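Local coordinates for binding domain (Hc) of Paraclostridial Mosquitocidal Protein 1 (Paraclostridium bifermentans, PDB 6HOX), which probably recognises nerve cells of Anopheles mosquitoes as the receptor-binding domain of a botulinum-like neurotoxin, at residues 355-363 / 410-418; 313-321 / 333-342. All coordinates share one frame; numbering follows the deposited sequence.

How the contacts relate
Both contacts belong to the C-terminal beta-trefoil, their centres about 17 Å apart, and both are partly buried. Contact 2, the larger, is a regular antiparallel pair of consecutive strands, with an apolar side turned inward and a charged lysine-glutamate side. Contact 1 lies farther from the centre of the chain and reaches across a longer piece of sequence; a loop leading into strand 361-363 makes a single bridge to strand 409-415, aided by an arginine side chain. Leu362 connects the two, its CD2 packing against Phe339 CE1 at 3.5 Å and its CD1 against the Tyr342 ring. Repeated main-chain bonding dominates contact 2, whereas contact 1 has two main-chain bonds and one from an arginine side chain.

Contact 1 of 2, residues 355-363 / 410-418; sequences IKERYMVLN and WYLYSSGWY
Arg358 and Ser414 begin a single beta bridge, centred on Tyr359 and Tyr413, that ties the loop before strand 361-363 to strand 409-415 of the beta-trefoil, the fold of the C-terminal receptor-binding subdomain in clostridial neurotoxins. The carbonyl oxygen of Arg358 accepts Ser414 N at 2.8 Å and also faces Tyr413 CA at 3.1 Å in a CH...O contact. Beyond the main chain, the arginine runs extended from CG to NE (chi2 170°), which carries its methylenes past the Ser414 carbonyl and lets NH1 reach Ser414 O at 2.9 Å. The oxygen lies at the guanidinium edge, in its plane, but NH1 stands 47° out of the carbonyl plane, so no lone pair is met squarely. Asn393 O is a second acceptor for NH1, and Ser414 OG is held separately by Arg392 O. Just beyond, Ser415 caps the helix that follows the strand, its OG accepting Tyr418 N.

Tyr359 directs its CB away from the strand, yet its ring atom CD1 meets Tyr411 CB at 3.9 Å and Tyr413 CB at 4.0 Å. The Tyr411 ring leads away from the bridge, and its OH is hydrogen-bonded to Lys280 NZ. Met360 completes the bridge: its N donates almost straight (173°) to Leu412 O at 2.9 Å, and Tyr359 CA gives the same oxygen a CH...O contact. The buried methionine chain bends at its second and third torsions among Leu347, Leu349 and Leu396, with Met360 CG resting 4.0 Å from Leu412 CB.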
loop_
_atom_site.group_PDB
_atom_site.type_symbol
_atom_site.label_atom_id
_atom_site.label_comp_id
_atom_site.label_asym_id
_atom_site.label_seq_id
_atom_site.Cartn_x
_atom_site.Cartn_y
_atom_site.Cartn_z
ATOM N N ILE A 355 -1.008 39.765 -6.009
ATOM C CA ILE A 355 -1.461 38.752 -6.947
ATOM C C ILE A 355 -2.762 38.180 -6.387
ATOM O O ILE A 355 -2.750 37.572 -5.323
ATOM C CB ILE A 355 -0.391 37.652 -7.134
ATOM C CG1 ILE A 355 0.905 38.187 -7.743
ATOM C CG2 ILE A 355 -0.938 36.508 -7.969
ATOM C CD1 ILE A 355 2.145 37.583 -7.146
ATOM N N LYS A 356 -3.859 38.389 -7.119
ATOM C CA LYS A 356 -5.188 38.034 -6.676
ATOM C C LYS A 356 -5.568 36.618 -7.144
ATOM O O LYS A 356 -6.595 36.107 -6.709
ATOM C CB LYS A 356 -6.196 39.064 -7.197
ATOM N N GLU A 357 -4.759 36.012 -8.030
ATOM C CA GLU A 357 -5.042 34.696 -8.623
ATOM C C GLU A 357 -4.841 33.594 -7.573
ATOM O O GLU A 357 -4.268 33.816 -6.513
ATOM C CB GLU A 357 -4.150 34.424 -9.838
ATOM C CG GLU A 357 -4.646 35.078 -11.119
ATOM C CD GLU A 357 -4.494 36.590 -11.154
ATOM O OE1 GLU A 357 -3.482 37.110 -10.603
ATOM O OE2 GLU A 357 -5.391 37.248 -11.719
ATOM N N ARG A 358 -5.288 32.382 -7.917
ATOM C CA ARG A 358 -5.366 31.272 -6.969
ATOM C C ARG A 358 -4.139 30.350 -7.065
ATOM O O ARG A 358 -4.112 29.283 -6.413
ATOM C CB ARG A 358 -6.670 30.514 -7.237
ATOM C CG ARG A 358 -7.914 31.278 -6.803
ATOM C CD ARG A 358 -9.208 30.642 -7.283
ATOM N NE ARG A 358 -10.344 31.148 -6.530
ATOM C CZ ARG A 358 -10.796 30.649 -5.377
ATOM N NH1 ARG A 358 -10.216 29.600 -4.821
ATOM N NH2 ARG A 358 -11.850 31.199 -4.793
ATOM N N TYR A 359 -3.128 30.754 -7.847
ATOM C CA TYR A 359 -1.890 29.987 -7.986
ATOM C C TYR A 359 -1.096 30.037 -6.684
ATOM O O TYR A 359 -0.961 31.096 -6.040
ATOM C CB TYR A 359 -1.033 30.498 -9.150
ATOM C CG TYR A 359 -1.711 30.359 -10.482
ATOM C CD1 TYR A 359 -1.932 29.113 -11.048
ATOM C CD2 TYR A 359 -2.191 31.467 -11.157
ATOM C CE1 TYR A 359 -2.604 28.975 -12.250
ATOM C CE2 TYR A 359 -2.853 31.346 -12.370
ATOM C CZ TYR A 359 -3.057 30.097 -12.920
ATOM O OH TYR A 359 -3.711 29.980 -14.114
ATOM N N MET A 360 -0.540 28.879 -6.311
ATOM C CA MET A 360 0.250 28.774 -5.106
ATOM C C MET A 360 1.676 29.212 -5.427
ATOM O O MET A 360 2.122 29.023 -6.546
ATOM C CB MET A 360 0.273 27.343 -4.558
ATOM C CG MET A 360 -1.105 26.733 -4.362
ATOM S SD MET A 360 -2.157 27.599 -3.162
ATOM C CE MET A 360 -1.344 27.200 -1.620
ATOM N N VAL A 361 2.360 29.746 -4.410
ATOM C CA VAL A 361 3.732 30.143 -4.458
ATOM C C VAL A 361 4.443 29.505 -3.263
ATOM O O VAL A 361 3.790 28.894 -2.414
ATOM C CB VAL A 361 3.861 31.686 -4.441
ATOM C CG1 VAL A 361 3.201 32.314 -5.660
ATOM C CG2 VAL A 361 3.292 32.285 -3.160
ATOM N N LEU A 362 5.777 29.626 -3.234
ATOM C CA LEU A 362 6.598 29.265 -2.100
ATOM C C LEU A 362 7.067 30.555 -1.428
ATOM O O LEU A 362 7.711 31.371 -2.059
ATOM C CB LEU A 362 7.801 28.433 -2.559
ATOM C CG LEU A 362 7.473 27.235 -3.439
ATOM C CD1 LEU A 362 8.742 26.507 -3.834
ATOM C CD2 LEU A 362 6.500 26.285 -2.741
ATOM N N ASN A 363 6.735 30.711 -0.146
ATOM C CA ASN A 363 6.929 31.959 0.547
ATOM C C ASN A 363 7.293 31.650 1.994
ATOM O O ASN A 363 6.824 30.666 2.534
ATOM C CB ASN A 363 5.671 32.825 0.481
ATOM C CG ASN A 363 5.950 34.312 0.536
ATOM O OD1 ASN A 363 6.446 34.884 -0.421
ATOM N ND2 ASN A 363 5.585 34.952 1.630
ATOM N N TRP A 410 2.281 21.839 -14.839
ATOM C CA TRP A 410 0.999 22.290 -14.328
ATOM C C TRP A 410 1.243 22.963 -12.982
ATOM O O TRP A 410 1.862 22.361 -12.098
ATOM C CB TRP A 410 0.008 21.128 -14.220
ATOM C CG TRP A 410 -0.209 20.424 -15.522
ATOM C CD1 TRP A 410 -1.119 20.742 -16.486
ATOM C CD2 TRP A 410 0.549 19.313 -16.035
ATOM N NE1 TRP A 410 -0.993 19.896 -17.555
ATOM C CE2 TRP A 410 0.014 19.002 -17.305
ATOM C CE3 TRP A 410 1.613 18.545 -15.545
ATOM C CZ2 TRP A 410 0.506 17.954 -18.086
ATOM C CZ3 TRP A 410 2.099 17.509 -16.316
ATOM C CH2 TRP A 410 1.554 17.223 -17.572
ATOM N N TYR A 411 0.801 24.221 -12.872
ATOM C CA TYR A 411 0.958 25.004 -11.639
ATOM C C TYR A 411 -0.034 24.491 -10.598
ATOM O O TYR A 411 -1.078 23.929 -10.952
ATOM C CB TYR A 411 0.795 26.501 -11.921
ATOM C CG TYR A 411 1.972 27.066 -12.675
ATOM C CD1 TYR A 411 3.131 27.428 -12.004
ATOM C CD2 TYR A 411 1.958 27.175 -14.058
ATOM C CE1 TYR A 411 4.228 27.927 -12.682
ATOM C CE2 TYR A 411 3.054 27.664 -14.752
ATOM C CZ TYR A 411 4.194 28.042 -14.061
ATOM O OH TYR A 411 5.293 28.513 -14.721
ATOM N N LEU A 412 0.325 24.663 -9.329
ATOM C CA LEU A 412 -0.579 24.315 -8.229
ATOM C C LEU A 412 -1.503 25.516 -7.981
ATOM O O LEU A 412 -1.060 26.667 -8.103
ATOM C CB LEU A 412 0.235 23.971 -6.978
ATOM C CG LEU A 412 0.799 22.554 -6.882
ATOM C CD1 LEU A 412 1.717 22.248 -8.045
ATOM C CD2 LEU A 412 1.547 22.378 -5.569
ATOM N N TYR A 413 -2.777 25.250 -7.662
ATOM C CA TYR A 413 -3.725 26.326 -7.359
ATOM C C TYR A 413 -4.792 25.863 -6.358
ATOM O O TYR A 413 -5.045 24.650 -6.167
ATOM C CB TYR A 413 -4.316 26.896 -8.656
ATOM C CG TYR A 413 -5.500 26.155 -9.216
ATOM C CD1 TYR A 413 -5.340 24.915 -9.823
ATOM C CD2 TYR A 413 -6.779 26.688 -9.146
ATOM C CE1 TYR A 413 -6.426 24.203 -10.312
ATOM C CE2 TYR A 413 -7.874 25.994 -9.641
ATOM C CZ TYR A 413 -7.693 24.753 -10.232
ATOM O OH TYR A 413 -8.751 24.068 -10.754
ATOM N N SER A 414 -5.408 26.852 -5.698
ATOM C CA SER A 414 -6.532 26.642 -4.795
ATOM C C SER A 414 -7.859 26.709 -5.564
ATOM O O SER A 414 -8.281 27.793 -5.934
ATOM C CB SER A 414 -6.508 27.637 -3.688
ATOM O OG SER A 414 -7.655 27.479 -2.878
ATOM N N SER A 415 -8.514 25.556 -5.768
ATOM C CA SER A 415 -9.773 25.472 -6.543
ATOM C C SER A 415 -10.982 25.621 -5.615
ATOM O O SER A 415 -11.310 24.708 -4.857
ATOM C CB SER A 415 -9.900 24.186 -7.339
ATOM O OG SER A 415 -11.200 24.097 -7.947
ATOM N N GLY A 416 -11.635 26.785 -5.709
ATOM C CA GLY A 416 -12.902 27.051 -5.039
ATOM C C GLY A 416 -14.009 26.195 -5.622
ATOM O O GLY A 416 -14.830 25.687 -4.887
ATOM N N TRP A 417 -13.985 25.989 -6.946
ATOM C CA TRP A 417 -14.998 25.169 -7.630
ATOM C C TRP A 417 -14.961 23.717 -7.123
ATOM O O TRP A 417 -15.989 23.140 -6.842
ATOM C CB TRP A 417 -14.826 25.215 -9.151
ATOM C CG TRP A 417 -15.901 24.449 -9.853
ATOM C CD1 TRP A 417 -15.802 23.214 -10.415
ATOM C CD2 TRP A 417 -17.262 24.861 -10.027
ATOM N NE1 TRP A 417 -17.013 22.825 -10.914
ATOM C CE2 TRP A 417 -17.931 23.811 -10.690
ATOM C CE3 TRP A 417 -17.991 25.996 -9.657
ATOM C CZ2 TRP A 417 -19.284 23.870 -11.012
ATOM C CZ3 TRP A 417 -19.331 26.053 -9.968
ATOM C CH2 TRP A 417 -19.965 25.007 -10.647
ATOM N N TYR A 418 -13.768 23.129 -7.050
ATOM C CA TYR A 418 -13.635 21.729 -6.600
ATOM C C TYR A 418 -14.068 21.610 -5.142
ATOM O O TYR A 418 -14.679 20.618 -4.754
ATOM C CB TYR A 418 -12.213 21.205 -6.786
ATOM C CG TYR A 418 -11.765 21.119 -8.217
ATOM C CD1 TYR A 418 -12.676 21.213 -9.256
ATOM C CD2 TYR A 418 -10.429 20.938 -8.540
ATOM C CE1 TYR A 418 -12.273 21.156 -10.574
ATOM C CE2 TYR A 418 -10.010 20.890 -9.861
ATOM C CZ TYR A 418 -10.941 20.987 -10.879
ATOM O OH TYR A 418 -10.581 20.941 -12.190
#

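Contact 2 of 2, residues 313-321 / 333-342; sequences DVEKVKIIN and DVADVKFENY
Ala335 places its CB 3.8 Å from Ile319 CG2 at one end of a beta hairpin with a long connection, part of the beta-trefoil. The neighbouring Asp336 exchanges two backbone hydrogen bonds with Ile320 in a hydrogen-bonded antiparallel pair, and its carboxylate turns to a salt bridge with Arg366. Val337 lies on the buried face, where chi1 of -178° swings CG1 opposite the backbone N, and it is this branch that meets Val317 CB at 3.7 Å. Lys338 pairs in the same doubly bonded way with Lys318, both side chains on the outer face, and its CB lies beside Ile320 CG1.

Phe339 returns to the buried face. Val317 CG1 sits over the centre of its ring, 4.0 Å from the centroid and 7° off the normal, a CH-pi contact, while Glu315 CB approaches the ring obliquely. Glu340 N donates to Lys316 O at 3.1 Å, and its carboxylate crosses the Lys318 methylenes and is reached by two ammonium groups: Lys338 NZ is 3.4 Å from Glu340 OE2, and Lys318 NZ makes a long salt bridge of 3.6 Å to Glu340 OE1. The three residues thus form a salt-bridge network on the outer face. Past the regular strand, Asn341 ND2 bonds weakly to Val314 O at 3.3 Å, and a water links Asn341 N to Lys316 O. Tyr342 OH and Glu315 OE2 both bond Ser277 OG. Strand 263-267 pairs with 316-320, and strands 345-348 and 369-373 pair with 333-339; Leu275, Met265 and Leu370 pack against the buried face.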
loop_
_atom_site.group_PDB
_atom_site.type_symbol
_atom_site.label_atom_id
_atom_site.label_comp_id
_atom_site.label_asym_id
_atom_site.label_seq_id
_atom_site.Cartn_x
_atom_site.Cartn_y
_atom_site.Cartn_z
ATOM N N ASP A 313 16.185 18.307 -10.008
ATOM C CA ASP A 313 15.858 19.457 -9.148
ATOM C C ASP A 313 14.528 19.227 -8.412
ATOM O O ASP A 313 13.970 20.201 -7.870
ATOM C CB ASP A 313 15.817 20.770 -9.947
ATOM C CG ASP A 313 14.639 20.915 -10.903
ATOM O OD1 ASP A 313 13.882 19.952 -11.051
ATOM O OD2 ASP A 313 14.491 22.003 -11.503
ATOM N N VAL A 314 14.032 17.971 -8.391
ATOM C CA VAL A 314 12.783 17.629 -7.722
ATOM C C VAL A 314 12.770 18.251 -6.323
ATOM O O VAL A 314 13.745 18.209 -5.624
ATOM C CB VAL A 314 12.541 16.109 -7.637
ATOM C CG1 VAL A 314 13.540 15.422 -6.725
ATOM C CG2 VAL A 314 11.110 15.807 -7.197
ATOM N N GLU A 315 11.622 18.800 -5.934
ATOM C CA GLU A 315 11.446 19.414 -4.629
ATOM C C GLU A 315 11.078 18.346 -3.604
ATOM O O GLU A 315 10.028 17.713 -3.723
ATOM C CB GLU A 315 10.330 20.457 -4.664
ATOM C CG GLU A 315 10.600 21.598 -5.629
ATOM C CD GLU A 315 11.763 22.504 -5.269
ATOM O OE1 GLU A 315 12.246 22.442 -4.123
ATOM O OE2 GLU A 315 12.167 23.285 -6.138
ATOM N N LYS A 316 11.926 18.192 -2.585
ATOM C CA LYS A 316 11.578 17.425 -1.405
ATOM C C LYS A 316 10.758 18.323 -0.464
ATOM O O LYS A 316 11.033 19.519 -0.381
ATOM C CB LYS A 316 12.848 16.916 -0.719
ATOM C CG LYS A 316 13.711 16.013 -1.589
ATOM C CD LYS A 316 13.244 14.578 -1.591
ATOM C CE LYS A 316 13.771 13.793 -0.408
ATOM N NZ LYS A 316 12.797 12.784 0.066
ATOM N N VAL A 317 9.781 17.730 0.245
ATOM C CA VAL A 317 8.932 18.452 1.229
ATOM C C VAL A 317 8.876 17.707 2.571
ATOM O O VAL A 317 9.032 16.491 2.655
ATOM C CB VAL A 317 7.506 18.693 0.696
ATOM C CG1 VAL A 317 7.516 19.337 -0.677
ATOM C CG2 VAL A 317 6.673 17.412 0.665
ATOM N N LYS A 318 8.602 18.476 3.621
ATOM C CA LYS A 318 8.261 17.964 4.931
ATOM C C LYS A 318 6.963 18.623 5.367
ATOM O O LYS A 318 6.767 19.838 5.101
ATOM C CB LYS A 318 9.327 18.322 5.968
ATOM C CG LYS A 318 10.594 17.498 5.893
ATOM C CD LYS A 318 11.524 17.757 7.048
ATOM C CE LYS A 318 12.733 16.848 7.032
ATOM N NZ LYS A 318 13.676 17.221 8.107
ATOM N N ILE A 319 6.118 17.848 6.057
ATOM C CA ILE A 319 4.868 18.333 6.643
ATOM C C ILE A 319 5.204 18.753 8.076
ATOM O O ILE A 319 5.781 17.987 8.828
ATOM C CB ILE A 319 3.756 17.256 6.588
ATOM C CG1 ILE A 319 3.593 16.645 5.193
ATOM C CG2 ILE A 319 2.446 17.820 7.110
ATOM C CD1 ILE A 319 2.746 15.382 5.149
ATOM N N ILE A 320 4.866 19.991 8.432
ATOM C CA ILE A 320 5.262 20.579 9.699
ATOM C C ILE A 320 4.019 21.118 10.416
ATOM O O ILE A 320 3.146 21.726 9.806
ATOM C CB ILE A 320 6.299 21.690 9.467
ATOM C CG1 ILE A 320 7.544 21.151 8.760
ATOM C CG2 ILE A 320 6.662 22.374 10.781
ATOM C CD1 ILE A 320 8.342 20.213 9.598
ATOM N N ASN A 321 3.977 20.899 11.728
ATOM C CA ASN A 321 2.885 21.334 12.575
ATOM C C ASN A 321 3.444 21.440 13.988
ATOM O O ASN A 321 3.707 20.423 14.617
ATOM C CB ASN A 321 1.700 20.364 12.497
ATOM C CG ASN A 321 0.577 20.649 13.472
ATOM O OD1 ASN A 321 0.540 21.706 14.103
ATOM N ND2 ASN A 321 -0.365 19.718 13.581
ATOM N N ASP A 333 -5.745 17.854 10.393
ATOM C CA ASP A 333 -4.649 18.598 11.024
ATOM C C ASP A 333 -4.304 19.813 10.163
ATOM O O ASP A 333 -4.300 19.712 8.945
ATOM C CB ASP A 333 -3.384 17.754 11.178
ATOM C CG ASP A 333 -3.426 16.762 12.330
ATOM O OD1 ASP A 333 -4.411 16.793 13.105
ATOM O OD2 ASP A 333 -2.452 15.975 12.446
ATOM N N VAL A 334 -4.006 20.940 10.825
ATOM C CA VAL A 334 -3.510 22.116 10.168
ATOM C C VAL A 334 -1.986 22.016 10.151
ATOM O O VAL A 334 -1.352 21.761 11.171
ATOM C CB VAL A 334 -3.998 23.418 10.834
ATOM C CG1 VAL A 334 -3.258 24.637 10.288
ATOM C CG2 VAL A 334 -5.495 23.591 10.635
ATOM N N ALA A 335 -1.409 22.165 8.966
ATOM C CA ALA A 335 0.005 21.892 8.799
ATOM C C ALA A 335 0.525 22.648 7.573
ATOM O O ALA A 335 -0.235 23.030 6.686
ATOM C CB ALA A 335 0.219 20.396 8.690
ATOM N N ASP A 336 1.830 22.897 7.556
ATOM C CA ASP A 336 2.455 23.520 6.427
ATOM C C ASP A 336 3.257 22.474 5.676
ATOM O O ASP A 336 3.724 21.503 6.258
ATOM C CB ASP A 336 3.300 24.712 6.863
ATOM C CG ASP A 336 2.409 25.864 7.288
ATOM O OD1 ASP A 336 1.461 26.221 6.514
ATOM O OD2 ASP A 336 2.629 26.362 8.388
ATOM N N VAL A 337 3.374 22.696 4.371
ATOM C CA VAL A 337 4.254 21.920 3.517
ATOM C C VAL A 337 5.490 22.772 3.223
ATOM O O VAL A 337 5.412 23.762 2.471
ATOM C CB VAL A 337 3.531 21.489 2.232
ATOM C CG1 VAL A 337 4.425 20.646 1.345
ATOM C CG2 VAL A 337 2.225 20.764 2.549
ATOM N N LYS A 338 6.605 22.367 3.835
ATOM C CA LYS A 338 7.879 23.051 3.795
ATOM C C LYS A 338 8.743 22.430 2.696
ATOM O O LYS A 338 8.931 21.198 2.629
ATOM C CB LYS A 338 8.558 22.930 5.159
ATOM C CG LYS A 338 9.967 23.495 5.277
ATOM C CD LYS A 338 10.550 23.179 6.646
ATOM C CE LYS A 338 12.062 23.146 6.687
ATOM N NZ LYS A 338 12.550 22.373 7.858
ATOM N N PHE A 339 9.289 23.306 1.853
ATOM C CA PHE A 339 10.146 22.908 0.773
ATOM C C PHE A 339 11.603 22.912 1.256
ATOM O O PHE A 339 12.202 23.968 1.422
ATOM C CB PHE A 339 9.891 23.828 -0.415
ATOM C CG PHE A 339 8.647 23.473 -1.179
ATOM C CD1 PHE A 339 7.404 23.482 -0.561
ATOM C CD2 PHE A 339 8.722 23.124 -2.517
ATOM C CE1 PHE A 339 6.258 23.140 -1.270
ATOM C CE2 PHE A 339 7.576 22.777 -3.220
ATOM C CZ PHE A 339 6.351 22.786 -2.594
ATOM N N GLU A 340 12.152 21.707 1.433
ATOM C CA GLU A 340 13.454 21.428 2.021
ATOM C C GLU A 340 14.606 22.033 1.196
ATOM O O GLU A 340 15.637 22.408 1.768
ATOM C CB GLU A 340 13.645 19.912 2.133
ATOM C CG GLU A 340 12.720 19.248 3.148
ATOM C CD GLU A 340 12.955 19.671 4.594
ATOM O OE1 GLU A 340 14.000 19.275 5.162
ATOM O OE2 GLU A 340 12.095 20.400 5.152
ATOM N N ASN A 341 14.456 22.092 -0.129
ATOM C CA ASN A 341 15.479 22.669 -1.021
ATOM C C ASN A 341 15.740 24.141 -0.655
ATOM O O ASN A 341 16.824 24.644 -0.871
ATOM C CB ASN A 341 15.094 22.591 -2.504
ATOM C CG ASN A 341 15.151 21.197 -3.099
ATOM O OD1 ASN A 341 15.517 20.231 -2.435
ATOM N ND2 ASN A 341 14.782 21.086 -4.364
ATOM N N TYR A 342 14.726 24.822 -0.118
ATOM C CA TYR A 342 14.780 26.247 0.181
ATOM C C TYR A 342 15.018 26.518 1.669
ATOM O O TYR A 342 15.379 27.630 2.044
ATOM C CB TYR A 342 13.476 26.918 -0.243
ATOM C CG TYR A 342 13.269 26.987 -1.733
ATOM C CD1 TYR A 342 13.803 28.034 -2.465
ATOM C CD2 TYR A 342 12.545 26.021 -2.417
ATOM C CE1 TYR A 342 13.612 28.129 -3.833
ATOM C CE2 TYR A 342 12.350 26.093 -3.787
ATOM C CZ TYR A 342 12.889 27.154 -4.496
ATOM O OH TYR A 342 12.715 27.279 -5.837
HETATM O O HOH W 1 12.133 21.632 -1.830
#